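Putative baseplate protein (PDB 2FSD) is the head domain of the receptor-binding protein of lactococcal phage bIL170, and probably recognises a receptor on the surface of the Lactococcus lactis host cell. Local coordinates at residues Leu39-Gly44 and Gly49-Arg54; Gly58-Arg63 and Asn90-Asp95; Ile67-Val72 and Val78-Phe83; Gly98-His103 and Asn122-Ser127; Ser107-Asn112 and Ile118-Pro123. All coordinates share one frame; numbering follows the deposited sequence.

How the contacts relate
All five contacts belong to one antiparallel beta barrel, but only contact 5 is a regular ladder between neighbouring strands. Contact 1 is also a hairpin, yet its segments share one backbone bond before they diverge, and an arginine and a water span the rest. Contacts 2 and 3 join strand 59-68, or the chain following it, to more distant segments mainly through aliphatic side chains, without a hydrogen bond. Contact 2 is buried, whereas the others are partly buried. Phe83, in the second segment of contact 3, packs on Leu91 and Ile60 of contact 2. Contacts 4 and 5 share Asn122 and Pro123, where the strand of contact 5 gives way to the polar loop of contact 4.

Contact 1 (Leu39-Gly44 and Gly49-Arg54); sequences LNRASG and GILQAR
Leu39 and Leu51 meet through both backbone and side chain. The backbone hydrogen bond runs from Leu39 N to Leu51 O at 2.9 Å, with an N-H...O angle of 159°. Arg41 makes the other direct polar link: its chain, extended from CG to NE, brings NH2 to 2.9 Å from Gly49 O. That oxygen sits at the edge of the guanidinium, near its plane, but an angle of 130° at the hydrogen leaves the bond weak. NH1 of the same group binds Thr48 O, so the arginine holds two successive carbonyls just before the returning strand.

Water 2 bridges the segments, taking a 2.9 Å bond from Leu51 N and a weak one from Arg41 NH2; water 1 takes a 3.0 Å bond from Arg41 NE. The motif is a beta hairpin of strands 34-41 and 50-56 whose arms diverge toward the turn. Asn40 and Ala42 instead bond by backbone to Thr82 and Val80 of strand 77-82, closing the barrel.

Among the apolar contacts, the two leucine side chains cross at about a right angle, with Leu39 CB 3.8 Å from Leu51 CD2. Leu39 CD1 reaches further along the strand, coming within 3.5 Å of Gln52 C and 3.8 Å of Ala53 CB. Phe83 packs on Leu39 and Ala53 as well. Leu51 CB lies over one face of the Arg41 guanidinium.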
# COMPACT_ATOMS: atom_id res chain seq x y z
N LEU A 39 -18.19 1.89 1.67
CA LEU A 39 -18.30 0.99 0.54
C LEU A 39 -19.33 -0.07 0.91
O LEU A 39 -19.61 -0.27 2.09
CB LEU A 39 -16.97 0.32 0.20
CG LEU A 39 -15.96 1.13 -0.60
CD1 LEU A 39 -15.50 2.35 0.17
CD2 LEU A 39 -14.78 0.23 -0.98
N ASN A 40 -19.89 -0.70 -0.12
CA ASN A 40 -20.70 -1.91 0.05
C ASN A 40 -19.76 -3.09 0.18
O ASN A 40 -18.86 -3.25 -0.64
CB ASN A 40 -21.66 -2.09 -1.14
CG ASN A 40 -22.53 -0.84 -1.39
OD1 ASN A 40 -23.09 -0.28 -0.45
ND2 ASN A 40 -22.60 -0.39 -2.65
N ARG A 41 -19.95 -3.89 1.22
CA ARG A 41 -19.08 -5.04 1.46
C ARG A 41 -19.56 -6.29 0.74
O ARG A 41 -20.77 -6.61 0.73
CB ARG A 41 -18.97 -5.33 2.96
CG ARG A 41 -18.28 -4.23 3.75
CD ARG A 41 -18.82 -4.19 5.15
NE ARG A 41 -18.33 -3.05 5.92
CZ ARG A 41 -17.43 -3.11 6.90
NH1 ARG A 41 -16.84 -4.25 7.23
NH2 ARG A 41 -17.10 -2.00 7.56
N ALA A 42 -18.59 -7.01 0.16
CA ALA A 42 -18.84 -8.24 -0.59
C ALA A 42 -19.26 -9.34 0.37
O ALA A 42 -19.08 -9.23 1.58
CB ALA A 42 -17.58 -8.66 -1.37
N SER A 43 -19.83 -10.43 -0.16
CA SER A 43 -20.24 -11.54 0.69
C SER A 43 -19.07 -12.11 1.51
O SER A 43 -17.91 -12.08 1.10
CB SER A 43 -20.93 -12.64 -0.13
OG SER A 43 -20.37 -12.77 -1.42
N GLY A 44 -19.40 -12.60 2.70
CA GLY A 44 -18.41 -13.20 3.59
C GLY A 44 -17.62 -12.19 4.39
O GLY A 44 -16.90 -12.56 5.33
N GLY A 49 -15.58 -2.78 11.92
CA GLY A 49 -14.51 -2.01 11.29
C GLY A 49 -15.09 -1.02 10.31
O GLY A 49 -16.31 -0.93 10.17
N ILE A 50 -14.24 -0.28 9.62
CA ILE A 50 -14.74 0.80 8.74
C ILE A 50 -14.05 0.76 7.37
O ILE A 50 -12.84 0.59 7.27
CB ILE A 50 -14.65 2.18 9.44
CG1 ILE A 50 -15.55 2.19 10.69
CG2 ILE A 50 -15.08 3.32 8.51
CD1 ILE A 50 -15.55 3.49 11.47
N LEU A 51 -14.87 0.88 6.33
CA LEU A 51 -14.42 0.81 4.94
C LEU A 51 -15.13 1.89 4.16
O LEU A 51 -16.33 1.81 3.93
CB LEU A 51 -14.74 -0.55 4.32
CG LEU A 51 -14.37 -0.70 2.85
CD1 LEU A 51 -12.85 -0.54 2.60
CD2 LEU A 51 -14.88 -2.04 2.30
N GLN A 52 -14.38 2.91 3.78
CA GLN A 52 -14.96 4.09 3.16
C GLN A 52 -14.00 4.79 2.18
O GLN A 52 -12.79 4.58 2.20
CB GLN A 52 -15.41 5.06 4.26
CG GLN A 52 -14.38 5.28 5.35
CD GLN A 52 -14.76 6.34 6.35
OE1 GLN A 52 -15.83 6.93 6.28
NE2 GLN A 52 -13.88 6.60 7.29
N ALA A 53 -14.58 5.60 1.30
CA ALA A 53 -13.85 6.35 0.31
C ALA A 53 -14.43 7.77 0.13
O ALA A 53 -15.60 8.03 0.46
CB ALA A 53 -13.84 5.60 -1.01
N ARG A 54 -13.59 8.68 -0.37
CA ARG A 54 -13.97 10.08 -0.64
C ARG A 54 -13.21 10.60 -1.87
O ARG A 54 -12.16 10.07 -2.24
CB ARG A 54 -13.65 10.96 0.58
CG ARG A 54 -12.24 11.49 0.58
CD ARG A 54 -11.78 12.05 1.90
NE ARG A 54 -12.58 13.18 2.35
CZ ARG A 54 -12.25 14.00 3.35
NH1 ARG A 54 -11.11 13.87 4.01
NH2 ARG A 54 -13.07 14.98 3.67
O HOH W 1 -18.60 -0.54 4.28
O HOH W 2 -17.68 1.30 6.90

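Contact 2 (Gly58-Arg63 and Asn90-Asp95); sequences GVIYVR and NLPQFD
Leu91 is the first residue of 90-95 to touch Ile60. Its side chain leaves with CG anti to the carbonyl carbon (chi1 -50°), and the CD2 branch ends 4.2 Å from Ile60 CD1, the two chains crossing at about a right angle. The backbones stay well apart, with 7.9 Å between the CA atoms of Ile60 and Leu91, and no hydrogen bond joins the segments.

Pro92 follows and meets the other branch of Ile60: its CD lies 4.1 Å from Ile60 CG2. The isoleucine thus divides its work, CD1 at the end of the longer arm for the leucine and CG2 for the proline ring. In the barrel, strands 59-68 and 94-102 flank strand 132-140 on either side. Ile60 bonds by backbone to Ala139 of that middle strand, and Pro92 packs on the same alanine, so the contact reaches across one strand to the chain that leads into strand 94-102.

Phe94, where strand 94-102 begins, also rests on Ala139 and stacks its ring on Phe94 of the second subunit, to which Asp95 makes backbone hydrogen bonds.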
# COMPACT_ATOMS: atom_id res chain seq x y z
N GLY A 58 -10.41 15.71 -7.66
CA GLY A 58 -9.96 14.74 -8.68
C GLY A 58 -9.14 13.56 -8.18
O GLY A 58 -8.62 12.78 -8.98
N VAL A 59 -9.05 13.43 -6.85
CA VAL A 59 -8.26 12.39 -6.18
C VAL A 59 -9.17 11.59 -5.24
O VAL A 59 -9.89 12.16 -4.40
CB VAL A 59 -7.12 13.01 -5.34
CG1 VAL A 59 -6.38 11.94 -4.53
CG2 VAL A 59 -6.14 13.78 -6.25
N ILE A 60 -9.13 10.27 -5.39
CA ILE A 60 -9.88 9.38 -4.54
C ILE A 60 -8.98 8.85 -3.41
O ILE A 60 -7.82 8.50 -3.65
CB ILE A 60 -10.53 8.23 -5.35
CG1 ILE A 60 -11.51 7.44 -4.48
CG2 ILE A 60 -9.47 7.30 -5.95
CD1 ILE A 60 -12.33 6.41 -5.24
N TYR A 61 -9.53 8.82 -2.20
CA TYR A 61 -8.89 8.27 -1.01
C TYR A 61 -9.74 7.12 -0.51
O TYR A 61 -10.95 7.24 -0.40
CB TYR A 61 -8.80 9.32 0.10
CG TYR A 61 -8.06 10.57 -0.30
CD1 TYR A 61 -6.74 10.77 0.08
CD2 TYR A 61 -8.67 11.54 -1.08
CE1 TYR A 61 -6.04 11.90 -0.31
CE2 TYR A 61 -7.97 12.68 -1.48
CZ TYR A 61 -6.66 12.85 -1.09
OH TYR A 61 -5.96 13.96 -1.46
N VAL A 62 -9.10 6.00 -0.19
CA VAL A 62 -9.80 4.85 0.35
C VAL A 62 -9.05 4.38 1.59
O VAL A 62 -7.82 4.32 1.60
CB VAL A 62 -9.91 3.69 -0.67
CG1 VAL A 62 -10.99 2.71 -0.25
CG2 VAL A 62 -10.18 4.21 -2.07
N ARG A 63 -9.80 4.08 2.65
CA ARG A 63 -9.21 3.52 3.86
C ARG A 63 -10.04 2.39 4.44
O ARG A 63 -11.26 2.38 4.33
CB ARG A 63 -9.01 4.61 4.92
CG ARG A 63 -10.25 5.41 5.24
CD ARG A 63 -10.00 6.26 6.46
NE ARG A 63 -11.11 7.16 6.74
CZ ARG A 63 -11.02 8.26 7.48
NH1 ARG A 63 -9.87 8.62 8.03
NH2 ARG A 63 -12.09 9.01 7.68
N ASN A 90 -14.19 6.11 -13.71
CA ASN A 90 -12.81 6.49 -13.99
C ASN A 90 -11.82 6.26 -12.83
O ASN A 90 -10.92 7.09 -12.57
CB ASN A 90 -12.81 7.96 -14.39
CG ASN A 90 -13.46 8.83 -13.33
OD1 ASN A 90 -14.02 8.33 -12.35
ND2 ASN A 90 -13.40 10.15 -13.53
N LEU A 91 -11.97 5.13 -12.13
CA LEU A 91 -11.16 4.87 -10.95
C LEU A 91 -9.85 4.24 -11.39
O LEU A 91 -9.80 3.60 -12.43
CB LEU A 91 -11.90 3.95 -9.96
CG LEU A 91 -13.33 4.35 -9.58
CD1 LEU A 91 -13.80 3.45 -8.44
CD2 LEU A 91 -13.46 5.83 -9.20
N PRO A 92 -8.76 4.47 -10.63
CA PRO A 92 -7.46 3.90 -10.95
C PRO A 92 -7.30 2.42 -10.58
O PRO A 92 -8.13 1.87 -9.84
CB PRO A 92 -6.48 4.77 -10.13
CG PRO A 92 -7.27 5.26 -8.98
CD PRO A 92 -8.71 5.33 -9.42
N GLN A 93 -6.25 1.79 -11.10
CA GLN A 93 -5.90 0.42 -10.72
C GLN A 93 -4.47 0.36 -10.19
O GLN A 93 -3.53 0.78 -10.88
CB GLN A 93 -6.02 -0.55 -11.90
CG GLN A 93 -5.21 -1.88 -11.74
CD GLN A 93 -5.92 -2.93 -10.87
OE1 GLN A 93 -6.94 -3.47 -11.28
NE2 GLN A 93 -5.37 -3.23 -9.69
N PHE A 94 -4.31 -0.21 -9.00
CA PHE A 94 -2.99 -0.57 -8.50
C PHE A 94 -3.11 -1.50 -7.30
O PHE A 94 -4.15 -1.55 -6.64
CB PHE A 94 -2.16 0.68 -8.14
CG PHE A 94 -2.82 1.60 -7.16
CD1 PHE A 94 -2.67 1.40 -5.79
CD2 PHE A 94 -3.59 2.68 -7.60
CE1 PHE A 94 -3.27 2.25 -4.86
CE2 PHE A 94 -4.20 3.53 -6.68
CZ PHE A 94 -4.04 3.32 -5.31
N ASP A 95 -2.05 -2.27 -7.05
CA ASP A 95 -1.94 -3.07 -5.84
C ASP A 95 -1.00 -2.35 -4.87
O ASP A 95 0.07 -1.88 -5.25
CB ASP A 95 -1.40 -4.47 -6.15
CG ASP A 95 -2.41 -5.36 -6.91
OD1 ASP A 95 -3.59 -5.00 -7.07
OD2 ASP A 95 -1.99 -6.44 -7.35

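Contact 3 (Ile67-Val72 and Val78-Phe83)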
# COMPACT_ATOMS: atom_id res chain seq x y z
N ILE A 67 -11.11 -4.43 9.12
CA ILE A 67 -12.19 -5.05 8.36
C ILE A 67 -12.01 -6.57 8.39
O ILE A 67 -11.01 -7.07 7.90
CB ILE A 67 -12.22 -4.56 6.93
CG1 ILE A 67 -12.42 -3.04 6.91
CG2 ILE A 67 -13.36 -5.25 6.17
CD1 ILE A 67 -11.98 -2.38 5.62
N PRO A 68 -12.99 -7.30 8.96
CA PRO A 68 -12.89 -8.75 8.96
C PRO A 68 -13.08 -9.32 7.55
O PRO A 68 -14.13 -9.10 6.95
CB PRO A 68 -14.03 -9.19 9.89
CG PRO A 68 -14.54 -7.93 10.56
CD PRO A 68 -14.23 -6.84 9.61
N VAL A 69 -12.09 -10.05 7.04
CA VAL A 69 -12.18 -10.69 5.72
C VAL A 69 -12.17 -12.24 5.76
O VAL A 69 -11.75 -12.85 6.75
CB VAL A 69 -11.07 -10.17 4.75
CG1 VAL A 69 -11.35 -8.69 4.38
CG2 VAL A 69 -9.65 -10.33 5.37
N PRO A 70 -12.69 -12.89 4.69
CA PRO A 70 -12.57 -14.36 4.54
C PRO A 70 -11.11 -14.87 4.48
O PRO A 70 -10.19 -14.13 4.05
CB PRO A 70 -13.26 -14.64 3.21
CG PRO A 70 -14.12 -13.44 2.93
CD PRO A 70 -13.48 -12.28 3.60
N ASN A 71 -10.93 -16.12 4.90
CA ASN A 71 -9.67 -16.83 4.70
C ASN A 71 -9.18 -16.66 3.27
O ASN A 71 -9.95 -16.83 2.33
CB ASN A 71 -9.86 -18.33 4.94
CG ASN A 71 -10.39 -18.64 6.31
OD1 ASN A 71 -10.23 -17.86 7.24
ND2 ASN A 71 -11.03 -19.79 6.44
N VAL A 72 -7.91 -16.34 3.12
CA VAL A 72 -7.29 -16.15 1.81
C VAL A 72 -6.08 -17.05 1.73
O VAL A 72 -5.18 -16.95 2.56
CB VAL A 72 -6.79 -14.68 1.59
CG1 VAL A 72 -6.60 -14.40 0.10
CG2 VAL A 72 -7.72 -13.66 2.22
N VAL A 78 -9.56 -12.33 -2.39
CA VAL A 78 -10.87 -12.31 -1.79
C VAL A 78 -11.47 -10.90 -1.95
O VAL A 78 -10.82 -9.91 -1.55
CB VAL A 78 -10.76 -12.70 -0.31
CG1 VAL A 78 -11.96 -12.29 0.45
CG2 VAL A 78 -10.54 -14.23 -0.19
N PRO A 79 -12.68 -10.79 -2.53
CA PRO A 79 -13.39 -9.50 -2.58
C PRO A 79 -13.73 -8.94 -1.21
O PRO A 79 -14.05 -9.70 -0.29
CB PRO A 79 -14.67 -9.81 -3.37
CG PRO A 79 -14.40 -11.08 -4.08
CD PRO A 79 -13.45 -11.85 -3.22
N VAL A 80 -13.63 -7.62 -1.08
CA VAL A 80 -13.87 -6.95 0.20
C VAL A 80 -15.04 -5.96 0.08
O VAL A 80 -16.03 -6.08 0.80
CB VAL A 80 -12.61 -6.22 0.72
CG1 VAL A 80 -12.83 -5.67 2.15
CG2 VAL A 80 -11.41 -7.17 0.69
N GLY A 81 -14.91 -4.99 -0.82
CA GLY A 81 -15.97 -4.00 -1.01
C GLY A 81 -16.10 -3.50 -2.43
O GLY A 81 -15.27 -3.81 -3.28
N THR A 82 -17.18 -2.76 -2.69
CA THR A 82 -17.39 -2.12 -3.99
C THR A 82 -17.75 -0.63 -3.79
O THR A 82 -18.32 -0.24 -2.76
CB THR A 82 -18.51 -2.82 -4.83
OG1 THR A 82 -19.72 -2.90 -4.07
CG2 THR A 82 -18.11 -4.21 -5.27
N PHE A 83 -17.42 0.19 -4.78
CA PHE A 83 -17.75 1.62 -4.69
C PHE A 83 -19.22 1.86 -5.07
O PHE A 83 -19.71 1.29 -6.06
CB PHE A 83 -16.84 2.45 -5.58
CG PHE A 83 -15.38 2.35 -5.21
CD1 PHE A 83 -14.89 3.03 -4.09
CD2 PHE A 83 -14.50 1.55 -5.96
CE1 PHE A 83 -13.56 2.93 -3.72
CE2 PHE A 83 -13.16 1.46 -5.60
CZ PHE A 83 -12.69 2.15 -4.49
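Val78 loses more surface to the contact than any other residue, and its two methyl groups go to different partners. CG1, placed anti to the backbone N (chi1 162°), presses into the Pro70 ring, 3.5 Å from Pro70 CG and equally far from Pro70 CD; both are tighter than ordinary van der Waals contacts. CG2 turns to the following residues, lying 3.8 Å from Val72 CG2 and 3.7 Å from Asn71 O.

Val80 comes second and meets the chain further back. Its CG1 is 4.1 Å from Ile67 CG2, and Val69 CG1 lies 4.0 Å from both Val80 CG1 and Val80 CG2. No hydrogen bond passes between the segments: the contact consists mainly of branched aliphatic groups and a proline ring.

The backbones find their bonds with other strands. Val78 pairs with Val120 of strand 117-121, and Val80 and Gly81 both face Ile118 in a classic beta bulge. On the opposing segment, Ile67 bonds by backbone to Ile133 of strand 132-140, and its side chain packs on Leu51 of strand 50-56. Strand 59-68 and the chain that follows it thus meet strand 77-82, not a neighbour in the sheet, through side chains, while Val120 packs on both Val69 and Val80.

Contact 4 (Gly98-His103 and Asn122-Ser127)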
# COMPACT_ATOMS: atom_id res chain seq x y z
N GLY A 98 -1.26 -3.51 2.77
CA GLY A 98 -2.02 -3.25 3.98
C GLY A 98 -1.50 -4.22 5.02
O GLY A 98 -0.40 -4.77 4.89
N THR A 99 -2.29 -4.44 6.06
CA THR A 99 -1.95 -5.44 7.06
C THR A 99 -3.08 -6.47 7.23
O THR A 99 -4.25 -6.15 7.00
CB THR A 99 -1.62 -4.79 8.41
OG1 THR A 99 -2.67 -3.88 8.78
CG2 THR A 99 -0.29 -4.05 8.31
N PHE A 100 -2.71 -7.71 7.55
CA PHE A 100 -3.62 -8.67 8.17
C PHE A 100 -3.37 -8.60 9.66
O PHE A 100 -2.26 -8.26 10.11
CB PHE A 100 -3.36 -10.12 7.71
CG PHE A 100 -3.72 -10.40 6.27
CD1 PHE A 100 -5.04 -10.47 5.86
CD2 PHE A 100 -2.72 -10.67 5.34
CE1 PHE A 100 -5.36 -10.76 4.54
CE2 PHE A 100 -3.04 -10.97 4.02
CZ PHE A 100 -4.36 -11.01 3.62
N TYR A 101 -4.38 -8.95 10.44
CA TYR A 101 -4.28 -8.94 11.88
C TYR A 101 -5.18 -9.97 12.57
O TYR A 101 -6.37 -10.02 12.31
CB TYR A 101 -4.64 -7.55 12.44
CG TYR A 101 -4.67 -7.58 13.94
CD1 TYR A 101 -3.50 -7.53 14.67
CD2 TYR A 101 -5.88 -7.74 14.63
CE1 TYR A 101 -3.51 -7.59 16.03
CE2 TYR A 101 -5.90 -7.81 16.02
CZ TYR A 101 -4.71 -7.72 16.70
OH TYR A 101 -4.69 -7.78 18.08
N SER A 102 -4.59 -10.76 13.45
CA SER A 102 -5.36 -11.53 14.44
C SER A 102 -4.45 -11.83 15.62
O SER A 102 -3.23 -11.90 15.46
CB SER A 102 -5.90 -12.84 13.86
OG SER A 102 -4.87 -13.81 13.77
N HIS A 103 -5.04 -12.01 16.79
CA HIS A 103 -4.32 -12.46 17.99
C HIS A 103 -3.00 -11.73 18.21
O HIS A 103 -1.97 -12.35 18.44
CB HIS A 103 -4.09 -13.97 17.93
CG HIS A 103 -5.35 -14.77 17.84
ND1 HIS A 103 -5.50 -15.83 16.97
CD2 HIS A 103 -6.53 -14.66 18.50
CE1 HIS A 103 -6.71 -16.34 17.10
NE2 HIS A 103 -7.36 -15.64 18.03
N ASN A 122 -3.02 -12.41 -0.53
CA ASN A 122 -2.11 -12.99 0.45
C ASN A 122 -0.72 -13.27 -0.14
O ASN A 122 -0.54 -14.27 -0.85
CB ASN A 122 -2.68 -14.29 1.01
CG ASN A 122 -1.82 -14.85 2.11
OD1 ASN A 122 -0.79 -14.29 2.45
ND2 ASN A 122 -2.25 -15.98 2.67
N PRO A 123 0.26 -12.39 0.18
CA PRO A 123 1.62 -12.55 -0.33
C PRO A 123 2.47 -13.50 0.52
O PRO A 123 3.65 -13.71 0.21
CB PRO A 123 2.17 -11.12 -0.27
CG PRO A 123 1.50 -10.53 0.90
CD PRO A 123 0.15 -11.21 1.04
N ASN A 124 1.86 -14.07 1.55
CA ASN A 124 2.51 -15.00 2.45
C ASN A 124 2.33 -16.43 1.97
O ASN A 124 1.38 -16.72 1.25
CB ASN A 124 1.92 -14.84 3.85
CG ASN A 124 2.04 -13.43 4.36
OD1 ASN A 124 3.15 -12.89 4.44
ND2 ASN A 124 0.91 -12.81 4.70
N ASN A 125 3.22 -17.33 2.38
CA ASN A 125 3.17 -18.73 1.93
C ASN A 125 2.23 -19.63 2.76
O ASN A 125 2.09 -20.82 2.46
CB ASN A 125 4.60 -19.31 1.83
CG ASN A 125 5.24 -19.61 3.19
OD1 ASN A 125 4.63 -19.45 4.25
ND2 ASN A 125 6.48 -20.07 3.15
N THR A 126 1.61 -19.07 3.79
CA THR A 126 0.54 -19.75 4.54
C THR A 126 -0.77 -18.99 4.34
O THR A 126 -0.76 -17.81 3.97
CB THR A 126 0.81 -19.81 6.06
OG1 THR A 126 -0.25 -20.53 6.69
CG2 THR A 126 0.83 -18.42 6.70
N SER A 127 -1.89 -19.66 4.59
CA SER A 127 -3.21 -19.05 4.44
C SER A 127 -3.43 -18.00 5.53
O SER A 127 -3.03 -18.21 6.67
CB SER A 127 -4.32 -20.11 4.49
OG SER A 127 -5.61 -19.50 4.41
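Phe100, on strand 94-102, faces the irregular loop 122-127 without a backbone hydrogen bond, its CA 9.0 Å from that of Asn122, so the aromatic side chain spans the interval. The CB of Phe100 points toward the loop, and the ring presents an edge to it. CE2 lies 4.2 Å from Asn122 CA and 4.4 Å from Pro123 CD, both near the ring plane. Asn124 ND2 approaches obliquely, 4.3 Å from Phe100 CD2. Met128 and Lys131 also pack on the ring.

What the phenylalanine touches is a loop folded round one amide. Asn122 OD1 takes a 2.8 Å hydrogen bond from Asn124 N, which makes an Asx turn; the donor stands above the carbonyl plane, 41° out of it. A weak second bond reaches the same oxygen from Asn124 ND2 at 3.2 Å. On its other arm the amide gives ND2 to Thr126 O at 2.7 Å, with Val72 O as a further acceptor. Asn124 ND2 in turn has a weak bond to Leu108 O on strand 105-114.

Ring and loop meet by van der Waals contact alone, and the loop's shape comes from its own polar bonds. With two acceptors for ND2, and one good and one weak donor for OD1, the buried amide of Asn122 is satisfied and its rotation probably fixed, which probably keeps Asn122 CA and Pro123 CD at the edge of the ring.

Contact 5 (Ser107-Asn112 and Ile118-Pro123); sequences SLSLIN and IAVGNP
Pro123 turns the CG-CD side of its ring to Leu108: CD is 3.1 Å from Leu108 O, and CG lies 3.8 Å from Leu108 CD2. The leucine side chain, extended away from its own N (chi1 -174°), crosses the ring at a slant.

Beyond the proline the two strands pair. Leu110 and Gly121 exchange both backbone bonds, Leu110 N to Gly121 O at 3.0 Å and Gly121 N to Leu110 O at 2.8 Å. Asn112 and Ala119 form the next hydrogen-bonded pair: Asn112 N reaches Ala119 O at 2.8 Å, and Ala119 N returns a bond to a lone pair of Asn112 O. Ile111 and Val120 between them are a non-hydrogen-bonded pair.

Side chains alternate between the two faces of the sheet. Leu110, Asn112 and Ala119 share one, where Asn112 CB stands 4.0 Å from Ala119 CB, and Leu110 CD2 lies over the backbone of Gly121, which has no side chain to oppose it. On the other face are Ile111 and Val120; Ile111 CG2 meets Ile118 CG2 at 4.2 Å, and Phe135 of strand 132-140 packs on both isoleucines.

Strands 105-114 and 117-121 are the arms of an antiparallel beta hairpin, here two neighbouring staves of the head-domain barrel, between strands 94-102 and 77-82.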
# COMPACT_ATOMS: atom_id res chain seq x y z
N SER A 107 0.61 -9.20 9.74
CA SER A 107 1.31 -9.73 8.58
C SER A 107 1.03 -8.85 7.34
O SER A 107 0.06 -8.10 7.32
CB SER A 107 0.88 -11.18 8.33
OG SER A 107 -0.39 -11.43 8.92
N LEU A 108 1.90 -8.97 6.34
CA LEU A 108 1.73 -8.28 5.06
C LEU A 108 0.51 -8.79 4.28
O LEU A 108 0.45 -9.96 3.90
CB LEU A 108 2.99 -8.43 4.19
CG LEU A 108 3.00 -7.62 2.87
CD1 LEU A 108 3.10 -6.13 3.15
CD2 LEU A 108 4.12 -8.03 1.92
N SER A 109 -0.44 -7.89 4.04
CA SER A 109 -1.51 -8.13 3.06
C SER A 109 -1.24 -7.32 1.80
O SER A 109 -0.49 -6.34 1.82
CB SER A 109 -2.90 -7.79 3.63
OG SER A 109 -3.16 -6.40 3.68
N LEU A 110 -1.85 -7.76 0.71
CA LEU A 110 -1.88 -7.02 -0.54
C LEU A 110 -3.28 -6.43 -0.71
O LEU A 110 -4.27 -7.12 -0.47
CB LEU A 110 -1.53 -7.95 -1.71
CG LEU A 110 -1.62 -7.38 -3.13
CD1 LEU A 110 -0.58 -8.01 -4.02
CD2 LEU A 110 -3.02 -7.59 -3.73
N ILE A 111 -3.34 -5.16 -1.11
CA ILE A 111 -4.61 -4.47 -1.37
C ILE A 111 -4.80 -4.23 -2.87
O ILE A 111 -4.01 -3.54 -3.50
CB ILE A 111 -4.68 -3.11 -0.65
CG1 ILE A 111 -4.44 -3.28 0.86
CG2 ILE A 111 -6.03 -2.44 -0.93
CD1 ILE A 111 -5.57 -4.03 1.62
N ASN A 112 -5.87 -4.79 -3.41
CA ASN A 112 -6.20 -4.66 -4.84
C ASN A 112 -7.24 -3.54 -5.06
O ASN A 112 -8.38 -3.62 -4.58
CB ASN A 112 -6.72 -6.02 -5.35
CG ASN A 112 -6.85 -6.08 -6.85
OD1 ASN A 112 -7.48 -5.22 -7.48
ND2 ASN A 112 -6.25 -7.10 -7.44
N ILE A 118 -12.44 -2.92 -3.87
CA ILE A 118 -11.30 -3.31 -3.06
C ILE A 118 -11.36 -4.82 -2.87
O ILE A 118 -12.42 -5.38 -2.64
CB ILE A 118 -11.32 -2.60 -1.65
CG1 ILE A 118 -11.22 -1.07 -1.79
CG2 ILE A 118 -10.20 -3.15 -0.73
CD1 ILE A 118 -9.88 -0.57 -2.25
N ALA A 119 -10.21 -5.46 -3.00
CA ALA A 119 -10.08 -6.89 -2.78
C ALA A 119 -8.73 -7.14 -2.10
O ALA A 119 -7.83 -6.30 -2.17
CB ALA A 119 -10.18 -7.65 -4.10
N VAL A 120 -8.60 -8.26 -1.41
CA VAL A 120 -7.41 -8.49 -0.60
C VAL A 120 -6.67 -9.77 -1.02
O VAL A 120 -7.27 -10.80 -1.25
CB VAL A 120 -7.74 -8.41 0.93
CG1 VAL A 120 -8.75 -9.48 1.35
CG2 VAL A 120 -6.47 -8.46 1.76
N GLY A 121 -5.34 -9.65 -1.13
CA GLY A 121 -4.47 -10.76 -1.52
C GLY A 121 -3.51 -11.17 -0.43
O GLY A 121 -3.24 -10.41 0.50
N ASN A 122 -3.02 -12.41 -0.53
CA ASN A 122 -2.11 -12.99 0.45
C ASN A 122 -0.72 -13.27 -0.14
O ASN A 122 -0.54 -14.27 -0.85
CB ASN A 122 -2.68 -14.29 1.01
CG ASN A 122 -1.82 -14.85 2.11
OD1 ASN A 122 -0.79 -14.29 2.45
ND2 ASN A 122 -2.25 -15.98 2.67
N PRO A 123 0.26 -12.39 0.18
CA PRO A 123 1.62 -12.55 -0.33
C PRO A 123 2.47 -13.50 0.52
O PRO A 123 3.65 -13.71 0.21
CB PRO A 123 2.17 -11.12 -0.27
CG PRO A 123 1.50 -10.53 0.90
CD PRO A 123 0.15 -11.21 1.04